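Side-chain contact in phosphoglycerate oxidoreductase (Rhizobium etli, PDB 4HY3), which probably reduces glyoxylate or hydroxypyruvate with NAD(P)H, as a member of the D-2-hydroxyacid dehydrogenases: residues G127-E132 with G327-E332. Numbering follows the deposited sequence.
Sequences GQVFAE and GDMVLE
Where the two interdomain connections of this D-2-hydroxyacid dehydrogenase fold pass each other, V129, in the 3-10 turn before helix 131-147, meets M329, a selenomethionine of helix 320-338. CG1 of V129 lies 3.4 Å from SE of M329, and the two side chains meet at a slant. No hydrogen bond spans the segments; the contact rests on the V129 methyl against the M329 selenium, and at 9.1 Å between the CA atoms of V129 and M329 the backbones stay well apart. The M329 chain bridges this gap by running extended to its selenium (chi2 177°), then bending (chi3 50°); the bend places CE 4.4 Å from NE2 of Q128. The topology supports the assignment: segment 127-132 follows strand 122-125 of one sheet and enters helix 131-147, while helix 320-338 leads from strand 309-311 of the Rossmann-type sheet back to strand 347-348 beside 122-125. In the turn, F130 N bonds to G127 O at 3.1 Å and A131 N to Q128 O at 3.1 Å. The V129 methyls divide their work, CG2 sitting 3.9 Å above the centre of the F130 ring. R345 and C346 also pack on M329, and R345 O accepts a weak hydrogen bond from Q128 NE2.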
loop_
_atom_site.group_PDB
_atom_site.type_symbol
_atom_site.label_atom_id
_atom_site.label_comp_id
_atom_site.label_asym_id
_atom_site.label_seq_id
_atom_site.Cartn_x
_atom_site.Cartn_y
_atom_site.Cartn_z
ATOM N N GLY A 127 -26.380 -0.662 -1.066
ATOM C CA GLY A 127 -26.073 -0.151 0.265
ATOM C C GLY A 127 -24.603 0.105 0.565
ATOM O O GLY A 127 -24.276 0.848 1.495
ATOM N N GLN A 128 -23.697 -0.489 -0.210
ATOM C CA GLN A 128 -22.292 -0.265 0.086
ATOM C C GLN A 128 -21.820 1.143 -0.247
ATOM O O GLN A 128 -20.723 1.535 0.144
ATOM C CB GLN A 128 -21.391 -1.334 -0.494
ATOM C CG GLN A 128 -21.198 -1.220 -1.970
ATOM C CD GLN A 128 -19.898 -1.843 -2.368
ATOM O OE1 GLN A 128 -18.978 -1.959 -1.550
ATOM N NE2 GLN A 128 -19.808 -2.258 -3.630
ATOM N N VAL A 129 -22.659 1.906 -0.945
ATOM C CA VAL A 129 -22.375 3.321 -1.162
ATOM C C VAL A 129 -22.219 4.099 0.142
ATOM O O VAL A 129 -21.589 5.132 0.174
ATOM C CB VAL A 129 -23.424 4.028 -2.052
ATOM C CG1 VAL A 129 -23.542 3.336 -3.402
ATOM C CG2 VAL A 129 -24.777 4.160 -1.347
ATOM N N PHE A 130 -22.791 3.600 1.223
ATOM C CA PHE A 130 -22.763 4.352 2.457
ATOM C C PHE A 130 -21.541 4.058 3.284
ATOM O O PHE A 130 -21.406 4.632 4.363
ATOM C CB PHE A 130 -23.987 4.036 3.279
ATOM C CG PHE A 130 -25.266 4.526 2.672
ATOM C CD1 PHE A 130 -25.441 5.879 2.366
ATOM C CD2 PHE A 130 -26.305 3.648 2.427
ATOM C CE1 PHE A 130 -26.608 6.336 1.805
ATOM C CE2 PHE A 130 -27.490 4.102 1.887
ATOM C CZ PHE A 130 -27.637 5.452 1.575
ATOM N N ALA A 131 -20.662 3.169 2.799
ATOM C CA ALA A 131 -19.478 2.782 3.537
ATOM C C ALA A 131 -18.491 3.924 3.615
ATOM O O ALA A 131 -18.149 4.367 4.710
ATOM C CB ALA A 131 -18.825 1.565 2.920
ATOM N N GLU A 132 -18.023 4.408 2.474
ATOM C CA GLU A 132 -16.944 5.394 2.451
ATOM C C GLU A 132 -17.364 6.629 3.265
ATOM O O GLU A 132 -16.618 7.061 4.162
ATOM C CB GLU A 132 -16.560 5.745 1.008
ATOM C CG GLU A 132 -15.328 6.597 0.854
ATOM C CD GLU A 132 -14.121 5.981 1.535
ATOM O OE1 GLU A 132 -13.757 4.831 1.190
ATOM O OE2 GLU A 132 -13.523 6.640 2.416
ATOM N N GLY A 327 -26.382 5.311 -8.701
ATOM C CA GLY A 327 -26.638 5.360 -10.134
ATOM C C GLY A 327 -25.590 4.660 -10.954
ATOM O O GLY A 327 -25.917 3.846 -11.816
ATOM N N ASP A 328 -24.334 4.984 -10.688
ATOM C CA ASP A 328 -23.196 4.371 -11.352
ATOM C C ASP A 328 -23.189 2.872 -11.264
ATOM O O ASP A 328 -22.806 2.199 -12.216
ATOM C CB ASP A 328 -21.919 4.806 -10.655
ATOM C CG ASP A 328 -21.710 6.288 -10.680
ATOM O OD1 ASP A 328 -21.980 6.903 -11.753
ATOM O OD2 ASP A 328 -21.241 6.817 -9.629
HETATM N N MSE A 329 -23.558 2.355 -10.094
HETATM C CA MSE A 329 -23.548 0.927 -9.845
HETATM C C MSE A 329 -24.577 0.240 -10.691
HETATM O O MSE A 329 -24.244 -0.621 -11.484
HETATM C CB MSE A 329 -23.771 0.627 -8.374
HETATM C CG MSE A 329 -22.577 1.052 -7.531
HETATM SE SE MSE A 329 -22.902 0.757 -5.602
HETATM C CE MSE A 329 -23.507 -1.104 -5.812
ATOM N N VAL A 330 -25.838 0.601 -10.506
ATOM C CA VAL A 330 -26.951 0.207 -11.366
ATOM C C VAL A 330 -26.555 0.116 -12.845
ATOM O O VAL A 330 -26.872 -0.851 -13.551
ATOM C CB VAL A 330 -28.095 1.249 -11.212
ATOM C CG1 VAL A 330 -29.163 1.026 -12.276
ATOM C CG2 VAL A 330 -28.667 1.231 -9.781
ATOM N N LEU A 331 -25.840 1.134 -13.305
ATOM C CA LEU A 331 -25.413 1.208 -14.682
ATOM C C LEU A 331 -24.405 0.093 -15.000
ATOM O O LEU A 331 -24.537 -0.662 -15.969
ATOM C CB LEU A 331 -24.851 2.606 -14.929
ATOM C CG LEU A 331 -25.459 3.462 -16.062
ATOM C CD1 LEU A 331 -26.869 3.038 -16.429
ATOM C CD2 LEU A 331 -25.412 4.951 -15.761
ATOM N N GLU A 332 -23.406 -0.043 -14.154
ATOM C CA GLU A 332 -22.477 -1.106 -14.334
ATOM C C GLU A 332 -23.181 -2.457 -14.317
ATOM O O GLU A 332 -23.026 -3.268 -15.235
ATOM C CB GLU A 332 -21.400 -0.995 -13.291
ATOM C CG GLU A 332 -20.369 0.056 -13.657
ATOM C CD GLU A 332 -19.520 0.433 -12.465
ATOM O OE1 GLU A 332 -20.099 0.425 -11.346
ATOM O OE2 GLU A 332 -18.304 0.737 -12.642
#